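PDB 5XDC: thermophilic dibenzothiophene desulfurization enzyme C from Paenibacillus sp. A11-2, which probably oxidises dibenzothiophene to its 5-oxide and then its 5,5-dioxide with reduced FMN and molecular oxygen, as a member of the DszC flavin monooxygenase family. Local coordinates for residues G399-F402 with R406-T409; W324-N327 with E332-G335; R358-E361 with R366-A369; L267-H272 with R371-D376; K61-L66 with R112-A117. All coordinates share one frame; numbering follows the deposited sequence.

In the fold
Interaction 3 is buried, whereas interactions 1 and 2 lie at the surface and interactions 4 and 5 are partly buried. Interactions 3 and 4, centres about 8 Å apart, form one aromatic cluster at the third subunit, where Y360 packs against F375; here rings pack and a single water bridges each contact. Interactions 1 and 2 also touch, as F407 packs on G335, but sulfate marks interaction 2 and an arginine links interaction 1 to the second subunit. Helix 331-363 serves both interaction 2 and interaction 3, centres about 45 Å apart. Interaction 5 touches none of the others, though its nearest atoms are about 6 Å from interaction 2; there an arginine's methylenes lie on a tyrosine.

Interaction 1: G399-F402 with R406-T409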
# COMPACT_ATOMS: atom_id res chain seq x y z
N GLY B 399 2.40 18.88 -2.77
CA GLY B 399 2.46 18.72 -4.22
C GLY B 399 2.43 20.05 -4.95
O GLY B 399 3.13 20.23 -5.96
N ASN B 400 1.61 20.99 -4.48
CA ASN B 400 1.53 22.31 -5.09
C ASN B 400 2.86 23.04 -4.98
O ASN B 400 3.26 23.76 -5.90
CB ASN B 400 0.40 23.10 -4.43
CG ASN B 400 -0.14 24.21 -5.30
OD1 ASN B 400 0.01 24.22 -6.52
ND2 ASN B 400 -0.82 25.17 -4.65
N TRP B 401 3.56 22.86 -3.86
CA TRP B 401 4.90 23.41 -3.74
C TRP B 401 5.87 22.71 -4.70
O TRP B 401 6.61 23.37 -5.45
CB TRP B 401 5.40 23.28 -2.30
CG TRP B 401 6.87 23.47 -2.21
CD1 TRP B 401 7.54 24.66 -2.22
CD2 TRP B 401 7.86 22.44 -2.12
NE1 TRP B 401 8.90 24.42 -2.13
CE2 TRP B 401 9.11 23.07 -2.07
CE3 TRP B 401 7.80 21.04 -2.07
CZ2 TRP B 401 10.30 22.35 -1.98
CZ3 TRP B 401 8.98 20.33 -1.97
CH2 TRP B 401 10.21 20.99 -1.93
N PHE B 402 5.91 21.38 -4.68
CA PHE B 402 6.92 20.70 -5.48
C PHE B 402 6.71 20.95 -6.97
O PHE B 402 7.67 21.22 -7.71
CB PHE B 402 6.94 19.20 -5.20
CG PHE B 402 8.09 18.52 -5.87
CD1 PHE B 402 9.31 18.43 -5.24
CD2 PHE B 402 7.97 18.06 -7.17
CE1 PHE B 402 10.39 17.85 -5.88
CE2 PHE B 402 9.05 17.49 -7.81
CZ PHE B 402 10.25 17.39 -7.17
N ARG B 406 4.54 26.82 -5.37
CA ARG B 406 3.63 27.63 -4.57
C ARG B 406 3.71 27.20 -3.12
O ARG B 406 3.47 26.03 -2.79
CB ARG B 406 2.19 27.52 -5.08
CG ARG B 406 2.01 28.00 -6.49
CD ARG B 406 0.56 28.39 -6.74
NE ARG B 406 0.22 28.34 -8.16
CZ ARG B 406 -0.51 27.38 -8.73
NH1 ARG B 406 -1.00 26.36 -8.03
NH2 ARG B 406 -0.75 27.44 -10.04
N PHE B 407 4.04 28.12 -2.24
CA PHE B 407 4.01 27.78 -0.82
C PHE B 407 2.57 27.74 -0.31
O PHE B 407 1.68 28.35 -0.89
CB PHE B 407 4.82 28.80 -0.02
CG PHE B 407 6.30 28.71 -0.26
CD1 PHE B 407 7.01 27.59 0.11
CD2 PHE B 407 6.97 29.76 -0.88
CE1 PHE B 407 8.37 27.50 -0.11
CE2 PHE B 407 8.33 29.67 -1.11
CZ PHE B 407 9.03 28.55 -0.72
N PRO B 408 2.31 26.97 0.74
CA PRO B 408 0.93 26.93 1.26
C PRO B 408 0.48 28.31 1.70
O PRO B 408 1.27 29.12 2.18
CB PRO B 408 1.01 25.95 2.44
CG PRO B 408 2.44 25.63 2.65
CD PRO B 408 3.20 26.01 1.41
N THR B 409 -0.80 28.58 1.54
CA THR B 409 -1.36 29.83 2.04
C THR B 409 -1.44 29.77 3.56
O THR B 409 -2.17 28.92 4.10
CB THR B 409 -2.74 30.07 1.44
OG1 THR B 409 -2.63 30.14 0.01
CG2 THR B 409 -3.36 31.37 1.96
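The C-terminal helix 391-404 is followed by a loop that folds back along it, bringing R406 and F407 against N400 and W401. The backbone bond of this return is weak: R406 N donates to N400 O over 3.4 Å, long but nearly straight. Next to it, R406 O sits 3.1 Å from W401 CA in a CA-H...O contact. The N400 amide crosses the guanidinium group with the planes 65° apart, and OD1 lies 2.8 Å from R406 NH1. OD1 accepts a hydrogen bond from N404 ND2, while R406 NH2 makes a salt bridge to E291 of the second subunit. The W401 side chain swings CG anti to its backbone nitrogen (chi1 164°), which carries CD1 to within 3.6 Å of F407 CE1. The five-membered ring of W401 and the F407 ring are inclined by 26° and slid apart, so they hardly overlap. Replacing N400 with an alanine would probably leave N404 ND2 without its acceptor and open a gap beside R406 CB and NH1. With so weak a backbone bond, the return of the chain appears to rest largely on side chains, and the arginine carries its charge on to the neighbouring subunit.

Interaction 2: W324-N327 with E332-G335; sequences WERN and EQRG. With SO4 (sulfate ion), chain N; SO4 (sulfate ion), chain K.
At a small anion-binding spot on the surface, occupied by a sulfate ion probably from the crystallisation liquor, R326 and Q333 meet across the turn between two helices. R326 NH1 and Q333 NE2 are 3.2 Å apart, yet both are donors and do not bond; the sulfate of chain K accepts from both. The guanidinium meets this ion at its edge, NH2 giving a 2.9 Å bond to O2 and NH1 a 3.0 Å bond to O3. Q333 NE2 adds a bond to O4 at 3.2 Å and a weak one to O3. Water 1 accepts from R326 NH1 and donates to Q333 OE1, which also takes the T330 N-H. A bend at chi2 (-78°) turns the arginine into this position, where NH2 forms a salt bridge with E322. A leucine in place of R326 would probably leave E322 without its charged mate and cost the sulfate of chain K the two bonds from NH1 and NH2. N327 N donates to O2 of a second sulfate, of chain N, at 2.8 Å. The contact thus spans the loop from helix 293-324 to the first turn of helix 331-363, with K243 bonded to W324 O and R326 O.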
# COMPACT_ATOMS: atom_id res chain seq x y z
N TRP B 324 12.70 30.35 15.02
CA TRP B 324 12.17 30.89 16.27
C TRP B 324 13.10 31.93 16.87
O TRP B 324 12.63 32.86 17.54
CB TRP B 324 11.99 29.74 17.25
CG TRP B 324 11.51 30.01 18.66
CD1 TRP B 324 12.26 29.99 19.79
CD2 TRP B 324 10.16 30.25 19.07
NE1 TRP B 324 11.47 30.21 20.89
CE2 TRP B 324 10.18 30.38 20.47
CE3 TRP B 324 8.94 30.36 18.39
CZ2 TRP B 324 9.02 30.60 21.21
CZ3 TRP B 324 7.80 30.60 19.13
CH2 TRP B 324 7.84 30.72 20.52
N GLU B 325 14.40 31.78 16.68
CA GLU B 325 15.39 32.70 17.22
C GLU B 325 15.60 33.93 16.35
O GLU B 325 16.26 34.87 16.79
CB GLU B 325 16.72 31.98 17.43
CG GLU B 325 16.69 30.91 18.51
CD GLU B 325 17.98 30.10 18.55
OE1 GLU B 325 18.88 30.39 17.73
OE2 GLU B 325 18.09 29.19 19.38
N ARG B 326 15.05 33.96 15.13
CA ARG B 326 15.26 35.09 14.23
C ARG B 326 14.37 36.25 14.63
O ARG B 326 13.25 36.07 15.12
CB ARG B 326 14.95 34.70 12.79
CG ARG B 326 15.78 33.57 12.24
CD ARG B 326 17.17 34.02 11.85
NE ARG B 326 18.01 32.90 11.46
CZ ARG B 326 18.07 32.39 10.23
NH1 ARG B 326 17.34 32.90 9.25
NH2 ARG B 326 18.87 31.37 9.98
N ASN B 327 14.86 37.47 14.38
CA ASN B 327 14.02 38.65 14.58
C ASN B 327 13.00 38.80 13.47
O ASN B 327 11.88 39.25 13.72
CB ASN B 327 14.88 39.91 14.67
CG ASN B 327 15.83 39.88 15.84
OD1 ASN B 327 15.44 39.52 16.96
ND2 ASN B 327 17.09 40.23 15.60
N GLU B 332 9.33 32.99 2.34
CA GLU B 332 10.03 31.85 1.77
C GLU B 332 10.55 30.92 2.86
O GLU B 332 10.42 29.69 2.76
CB GLU B 332 11.16 32.33 0.87
CG GLU B 332 10.65 33.03 -0.39
CD GLU B 332 10.17 34.48 -0.18
OE1 GLU B 332 10.60 35.15 0.79
OE2 GLU B 332 9.36 34.96 -1.02
N GLN B 333 11.14 31.49 3.92
CA GLN B 333 11.58 30.68 5.06
C GLN B 333 10.40 29.98 5.71
O GLN B 333 10.49 28.79 6.04
CB GLN B 333 12.30 31.56 6.08
CG GLN B 333 13.62 32.16 5.57
CD GLN B 333 14.20 33.20 6.51
OE1 GLN B 333 13.45 33.97 7.12
NE2 GLN B 333 15.52 33.23 6.64
N ARG B 334 9.32 30.71 5.94
CA ARG B 334 8.14 30.13 6.58
C ARG B 334 7.52 29.06 5.69
O ARG B 334 7.12 27.99 6.18
CB ARG B 334 7.12 31.22 6.89
CG ARG B 334 5.94 30.76 7.72
CD ARG B 334 4.75 30.32 6.88
NE ARG B 334 3.59 30.10 7.75
CZ ARG B 334 2.56 29.31 7.47
NH1 ARG B 334 2.50 28.62 6.34
NH2 ARG B 334 1.57 29.22 8.35
N GLY B 335 7.44 29.33 4.39
CA GLY B 335 6.82 28.39 3.47
C GLY B 335 7.60 27.10 3.34
O GLY B 335 7.02 26.01 3.38
S SO4 N . 17.50 38.23 12.02
O1 SO4 N . 18.23 37.38 11.08
O2 SO4 N . 17.50 37.62 13.35
O3 SO4 N . 18.15 39.54 12.10
O4 SO4 N . 16.14 38.41 11.52
S SO4 K . 18.47 31.02 6.16
O1 SO4 K . 19.56 30.71 5.24
O2 SO4 K . 18.61 30.19 7.36
O3 SO4 K . 18.55 32.43 6.55
O4 SO4 K . 17.21 30.79 5.47
O HOH W 1 15.52 35.16 9.12

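Interaction 3: R358-E361 with R366-A369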
# COMPACT_ATOMS: atom_id res chain seq x y z
N ARG B 358 -2.35 -2.80 12.02
CA ARG B 358 -1.76 -4.01 11.46
C ARG B 358 -0.93 -4.79 12.46
O ARG B 358 -0.70 -5.99 12.24
CB ARG B 358 -0.91 -3.65 10.24
CG ARG B 358 -1.75 -3.24 9.04
CD ARG B 358 -0.87 -2.74 7.91
NE ARG B 358 -1.65 -2.07 6.87
CZ ARG B 358 -1.12 -1.37 5.87
NH1 ARG B 358 0.20 -1.24 5.77
NH2 ARG B 358 -1.91 -0.80 4.97
N LEU B 359 -0.46 -4.17 13.54
CA LEU B 359 0.33 -4.92 14.51
C LEU B 359 -0.46 -6.06 15.14
O LEU B 359 0.15 -7.02 15.61
CB LEU B 359 0.88 -3.99 15.60
CG LEU B 359 2.14 -3.21 15.21
CD1 LEU B 359 2.47 -2.14 16.24
CD2 LEU B 359 3.30 -4.15 15.03
N TYR B 360 -1.79 -6.00 15.13
CA TYR B 360 -2.57 -7.15 15.61
C TYR B 360 -2.21 -8.41 14.83
O TYR B 360 -2.20 -9.51 15.38
CB TYR B 360 -4.07 -6.88 15.49
CG TYR B 360 -4.66 -6.10 16.65
CD1 TYR B 360 -5.08 -6.76 17.81
CD2 TYR B 360 -4.82 -4.72 16.59
CE1 TYR B 360 -5.62 -6.06 18.87
CE2 TYR B 360 -5.37 -4.02 17.67
CZ TYR B 360 -5.76 -4.70 18.79
OH TYR B 360 -6.29 -4.01 19.86
N GLU B 361 -1.91 -8.26 13.54
CA GLU B 361 -1.59 -9.41 12.70
C GLU B 361 -0.33 -10.11 13.20
O GLU B 361 -0.21 -11.33 13.07
CB GLU B 361 -1.43 -8.94 11.25
CG GLU B 361 -1.35 -10.05 10.23
CD GLU B 361 -1.37 -9.52 8.80
OE1 GLU B 361 -0.41 -9.82 8.06
OE2 GLU B 361 -2.34 -8.84 8.40
N ARG B 366 -5.41 -13.70 20.30
CA ARG B 366 -5.66 -13.44 21.71
C ARG B 366 -5.46 -11.98 22.06
O ARG B 366 -6.05 -11.52 23.04
CB ARG B 366 -4.78 -14.33 22.58
CG ARG B 366 -5.15 -15.81 22.51
CD ARG B 366 -3.97 -16.67 22.94
NE ARG B 366 -3.63 -16.47 24.34
CZ ARG B 366 -2.40 -16.57 24.85
NH1 ARG B 366 -1.37 -16.85 24.08
NH2 ARG B 366 -2.21 -16.36 26.15
N ALA B 367 -4.68 -11.24 21.28
CA ALA B 367 -4.52 -9.82 21.55
C ALA B 367 -5.84 -9.07 21.39
O ALA B 367 -6.05 -8.04 22.05
CB ALA B 367 -3.45 -9.23 20.63
N ALA B 368 -6.72 -9.53 20.51
CA ALA B 368 -8.04 -8.93 20.32
C ALA B 368 -9.13 -9.62 21.14
O ALA B 368 -10.11 -8.97 21.52
CB ALA B 368 -8.45 -8.99 18.85
N ALA B 369 -8.98 -10.92 21.39
CA ALA B 369 -9.98 -11.65 22.18
C ALA B 369 -10.05 -11.13 23.61
O ALA B 369 -11.10 -11.24 24.26
CB ALA B 369 -9.65 -13.14 22.19
O HOH W 2 -6.62 -5.25 22.18
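Helix 331-363 is nearing its end at 358-361 and is kinked there: the nitrogens of Y360 and E361 lack bonds to the turn before, and E361 N instead reaches R358 O at 2.9 Å. The short helix 365-369 follows almost at once, so that Y360 and A367 come within 6.8 Å, CA to CA. The Y360 ring spans the contact with its far end. Its CG lies anti to the carbonyl carbon (chi1 -84°), and the ring presents one edge to the second helix. CE1 approaches A367 O at 3.8 Å, close to the ring plane, and reaches A368 CB at 4.1 Å. CD1 packs on A367 CB at the same distance. Beyond the ring, water 2 bridges the two helices, 2.7 Å from Y360 OH and donating to A367 O at 2.9 Å; it too lies in the ring plane, so the apolar edge contact continues into a polar one. F375 meets the tyrosine edge-to-face, and R383 of the third subunit packs on it. This is a sharp corner between two consecutive helices with two alanines fitted against one aromatic edge, set at a subunit boundary beside the FMN and indole sites: R366 and A365 bind FMN in a structure of this protein, though no FMN is bound to this chain in the model, and the A368 side chain lies about 6 Å from a bound indole.

Interaction 4: L267-H272 with R371-D376; sequences LEEAAH and RQFGFD
F373 is the first residue of 371-376 to meet helix 247-276, at the end of a 3-10 segment whose closing bond, from G374 N to R371 O, is weak. Its CE1 comes 3.4 Å from E269 OE1, the two side chains arriving from opposite directions. The same carboxylate oxygen is tied to the F373 backbone by water 3, which donates to E269 OE1 at 2.8 Å and to F373 O at 2.9 Å; R33 NH1 also bonds that carbonyl. E269 gets there by a bent chain: CG is anti to the backbone nitrogen and chi2 of 77° turns the carboxylate aside. G374 follows with a positive phi of 77°, a conformation that suits glycine, and F375 comes next, beside F373. F375 CB covers one face of the F373 ring, 3.6 Å above its plane and toward the rim. The F375 ring then slides past the glutamate: E269 CG lies 3.8 Å from F375 CD1, at the ring edge, and the carboxylate is nearly coplanar with the ring. Further round the rim, F375 CE1 packs on A270 CB at 3.9 Å. D376, linked to R380 by a salt bridge, leads into helix 376-385. The loop from helix 365-369 to helix 376-385 thus plugs its two phenylalanines onto helix 247-276, F373 stacking on Y273 and F375 wedging toward Y360 and M363 of helix 331-363.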
# COMPACT_ATOMS: atom_id res chain seq x y z
N LEU B 267 4.32 0.22 18.93
CA LEU B 267 5.25 -0.81 18.47
C LEU B 267 5.92 -1.51 19.65
O LEU B 267 6.06 -2.73 19.66
CB LEU B 267 6.27 -0.19 17.52
CG LEU B 267 7.00 -1.06 16.51
CD1 LEU B 267 6.07 -1.87 15.65
CD2 LEU B 267 7.89 -0.17 15.63
N GLU B 268 6.36 -0.74 20.65
CA GLU B 268 6.99 -1.33 21.83
C GLU B 268 6.00 -2.18 22.61
O GLU B 268 6.35 -3.28 23.06
CB GLU B 268 7.58 -0.24 22.73
CG GLU B 268 8.78 0.48 22.16
CD GLU B 268 10.04 -0.37 22.17
OE1 GLU B 268 9.97 -1.58 22.48
OE2 GLU B 268 11.12 0.19 21.88
N GLU B 269 4.77 -1.71 22.78
CA GLU B 269 3.78 -2.49 23.51
C GLU B 269 3.47 -3.79 22.79
O GLU B 269 3.32 -4.85 23.41
CB GLU B 269 2.50 -1.67 23.73
CG GLU B 269 1.34 -2.41 24.38
CD GLU B 269 1.50 -2.58 25.88
OE1 GLU B 269 0.57 -3.14 26.50
OE2 GLU B 269 2.54 -2.16 26.44
N ALA B 270 3.35 -3.73 21.46
CA ALA B 270 3.13 -4.94 20.68
C ALA B 270 4.30 -5.90 20.86
O ALA B 270 4.10 -7.09 21.12
CB ALA B 270 2.93 -4.58 19.22
N ALA B 271 5.53 -5.39 20.75
CA ALA B 271 6.70 -6.25 20.88
C ALA B 271 6.70 -6.96 22.22
O ALA B 271 6.97 -8.17 22.31
CB ALA B 271 7.98 -5.42 20.70
N HIS B 272 6.39 -6.22 23.28
CA HIS B 272 6.30 -6.81 24.62
C HIS B 272 5.28 -7.94 24.66
O HIS B 272 5.55 -9.01 25.22
CB HIS B 272 5.94 -5.72 25.63
CG HIS B 272 5.79 -6.24 27.03
ND1 HIS B 272 4.57 -6.64 27.54
CD2 HIS B 272 6.70 -6.44 28.01
CE1 HIS B 272 4.74 -7.05 28.79
NE2 HIS B 272 6.02 -6.94 29.10
N ARG B 371 -10.25 -8.02 25.57
CA ARG B 371 -10.47 -6.58 25.53
C ARG B 371 -9.57 -5.86 26.51
O ARG B 371 -9.08 -4.76 26.23
CB ARG B 371 -11.94 -6.25 25.83
CG ARG B 371 -12.31 -4.76 25.78
CD ARG B 371 -13.73 -4.50 26.31
NE ARG B 371 -13.92 -5.07 27.65
CZ ARG B 371 -13.49 -4.51 28.78
NH1 ARG B 371 -12.85 -3.34 28.77
NH2 ARG B 371 -13.71 -5.12 29.94
N GLN B 372 -9.32 -6.48 27.67
CA GLN B 372 -8.57 -5.83 28.75
C GLN B 372 -7.13 -5.50 28.34
O GLN B 372 -6.53 -4.59 28.91
CB GLN B 372 -8.56 -6.72 29.99
N PHE B 373 -6.55 -6.24 27.39
CA PHE B 373 -5.23 -5.89 26.90
C PHE B 373 -5.18 -4.40 26.53
O PHE B 373 -4.23 -3.69 26.86
CB PHE B 373 -4.88 -6.79 25.72
CG PHE B 373 -3.53 -6.52 25.08
CD1 PHE B 373 -2.47 -5.99 25.81
CD2 PHE B 373 -3.32 -6.80 23.74
CE1 PHE B 373 -1.25 -5.74 25.21
CE2 PHE B 373 -2.10 -6.55 23.14
CZ PHE B 373 -1.07 -6.03 23.88
N GLY B 374 -6.22 -3.92 25.86
CA GLY B 374 -6.38 -2.49 25.64
C GLY B 374 -5.49 -1.90 24.57
O GLY B 374 -5.32 -0.68 24.53
N PHE B 375 -4.95 -2.73 23.68
CA PHE B 375 -4.01 -2.23 22.68
C PHE B 375 -4.68 -1.31 21.68
O PHE B 375 -4.01 -0.44 21.10
CB PHE B 375 -3.36 -3.42 21.97
CG PHE B 375 -2.31 -3.02 20.96
CD1 PHE B 375 -1.02 -2.77 21.37
CD2 PHE B 375 -2.63 -2.90 19.62
CE1 PHE B 375 -0.07 -2.40 20.46
CE2 PHE B 375 -1.67 -2.54 18.71
CZ PHE B 375 -0.39 -2.29 19.14
N ASP B 376 -5.99 -1.45 21.50
CA ASP B 376 -6.72 -0.61 20.57
C ASP B 376 -6.69 0.86 20.95
O ASP B 376 -7.05 1.69 20.13
CB ASP B 376 -8.17 -1.08 20.49
CG ASP B 376 -8.88 -0.98 21.80
OD1 ASP B 376 -8.47 -1.67 22.75
OD2 ASP B 376 -9.87 -0.22 21.88
O HOH W 3 -1.95 -2.31 25.61

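Interaction 5: K61-L66 with R112-A117; sequences KERGGL and RWYPQA
In both R63 and Y114, CG stands anti to the carbonyl carbon (chi1 -71° in each), and these matching torsions send the two side chains into one another. Beyond CG the arginine runs extended as far as NE, so its aliphatic part passes obliquely across the tyrosine instead of curling back. R63 CD comes 3.8 Å from Y114 CD2 and lies near Y114 CB as well. Farther out, R63 NH2 approaches both CD2 and CE2 of Y114 at 4.0 Å. The guanidinium and ring planes are perpendicular, so the two flat groups do not stack; between these two side chains the closest approach is that of the methylene CD to the ring carbon. The phenol oxygen is engaged on its own account, Y114 OH being hydrogen-bonded to D102 OD1.

The backbones come nearest at R63 and P115, whose CA atoms are 5.4 Å apart. Here R63 O faces the proline, 3.7 Å from P115 CA, while R63 CB lies 4.5 Å from P115 CD. P115 has no N-H to give to the preceding turn, and helix 107-119 is kinked at this point; the following bond, Q116 N to R112 O, is weak. In the loop 61-66, G64 N bonds K61 O, and G64 adopts a positive phi of 98° at which a side-chain carbon would collide with R63 O. The loop between helix 43-52 and helix 70-83 therefore rests on helix 107-119, whose Y114 packs in turn on F98 and V101 of helix 85-104, within the helical N-terminal region of the acyl-CoA dehydrogenase fold.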
# COMPACT_ATOMS: atom_id res chain seq x y z
N LYS B 61 15.67 31.58 30.74
CA LYS B 61 16.15 31.52 32.12
C LYS B 61 16.03 32.87 32.81
O LYS B 61 15.74 32.92 34.01
CB LYS B 61 17.60 31.02 32.15
CG LYS B 61 17.74 29.55 31.75
CD LYS B 61 19.18 29.07 31.86
CE LYS B 61 19.27 27.59 31.52
NZ LYS B 61 20.64 27.07 31.72
N GLU B 62 16.23 33.96 32.07
CA GLU B 62 16.10 35.31 32.63
C GLU B 62 14.73 35.51 33.25
O GLU B 62 14.60 36.22 34.26
CB GLU B 62 16.35 36.34 31.54
CG GLU B 62 16.07 37.80 31.92
CD GLU B 62 16.98 38.33 33.01
OE1 GLU B 62 18.15 37.90 33.07
OE2 GLU B 62 16.52 39.18 33.82
N ARG B 63 13.69 34.90 32.68
CA ARG B 63 12.33 35.03 33.18
C ARG B 63 11.91 33.87 34.06
O ARG B 63 10.73 33.76 34.40
CB ARG B 63 11.37 35.18 32.00
CG ARG B 63 11.48 36.52 31.30
CD ARG B 63 10.89 36.49 29.90
NE ARG B 63 10.79 37.83 29.32
CZ ARG B 63 10.65 38.08 28.03
NH1 ARG B 63 10.57 39.34 27.61
NH2 ARG B 63 10.61 37.08 27.14
N GLY B 64 12.85 33.01 34.46
CA GLY B 64 12.58 31.95 35.40
C GLY B 64 12.33 30.60 34.77
O GLY B 64 12.11 29.64 35.50
N GLY B 65 12.35 30.52 33.44
CA GLY B 65 12.14 29.27 32.73
C GLY B 65 13.40 28.44 32.58
O GLY B 65 14.45 28.73 33.15
N LEU B 66 13.28 27.38 31.78
CA LEU B 66 14.38 26.45 31.58
C LEU B 66 15.31 26.85 30.44
O LEU B 66 16.42 26.30 30.35
CB LEU B 66 13.84 25.03 31.32
CG LEU B 66 13.03 24.44 32.48
CD1 LEU B 66 12.41 23.09 32.13
CD2 LEU B 66 13.87 24.30 33.72
N ARG B 112 5.63 40.37 32.32
CA ARG B 112 4.71 40.08 33.40
C ARG B 112 4.26 38.62 33.40
O ARG B 112 4.32 37.95 34.44
CB ARG B 112 3.49 41.00 33.30
CG ARG B 112 3.82 42.47 33.55
CD ARG B 112 2.56 43.30 33.62
NE ARG B 112 1.90 43.41 32.32
CZ ARG B 112 2.17 44.34 31.40
NH1 ARG B 112 3.10 45.26 31.63
NH2 ARG B 112 1.50 44.34 30.26
N TRP B 113 3.84 38.12 32.24
CA TRP B 113 3.19 36.82 32.16
C TRP B 113 4.16 35.67 32.43
O TRP B 113 3.79 34.69 33.09
CB TRP B 113 2.56 36.64 30.78
CG TRP B 113 1.11 36.99 30.64
CD1 TRP B 113 0.14 36.91 31.60
CD2 TRP B 113 0.46 37.44 29.45
NE1 TRP B 113 -1.07 37.30 31.07
CE2 TRP B 113 -0.90 37.64 29.76
CE3 TRP B 113 0.90 37.71 28.15
CZ2 TRP B 113 -1.82 38.08 28.81
CZ3 TRP B 113 -0.01 38.16 27.22
CH2 TRP B 113 -1.35 38.35 27.56
N TYR B 114 5.39 35.75 31.92
CA TYR B 114 6.20 34.55 31.98
C TYR B 114 6.69 34.26 33.40
O TYR B 114 6.66 33.10 33.83
CB TYR B 114 7.37 34.65 31.00
CG TYR B 114 6.95 34.56 29.54
CD1 TYR B 114 5.61 34.49 29.17
CD2 TYR B 114 7.90 34.54 28.54
CE1 TYR B 114 5.24 34.42 27.84
CE2 TYR B 114 7.54 34.47 27.21
CZ TYR B 114 6.20 34.40 26.87
OH TYR B 114 5.84 34.32 25.54
N PRO B 115 7.12 35.26 34.18
CA PRO B 115 7.44 34.95 35.58
C PRO B 115 6.23 34.43 36.34
O PRO B 115 6.36 33.57 37.22
CB PRO B 115 7.94 36.30 36.13
CG PRO B 115 8.47 36.98 34.96
CD PRO B 115 7.55 36.62 33.81
N GLN B 116 5.05 34.96 36.02
CA GLN B 116 3.82 34.49 36.64
C GLN B 116 3.56 33.03 36.28
O GLN B 116 3.23 32.22 37.14
CB GLN B 116 2.67 35.37 36.19
CG GLN B 116 1.45 35.23 37.04
CD GLN B 116 0.34 36.21 36.68
OE1 GLN B 116 0.43 36.93 35.68
NE2 GLN B 116 -0.71 36.22 37.49
N ALA B 117 3.73 32.69 35.00
CA ALA B 117 3.54 31.32 34.54
C ALA B 117 4.49 30.35 35.24
O ALA B 117 4.12 29.20 35.51
CB ALA B 117 3.73 31.25 33.03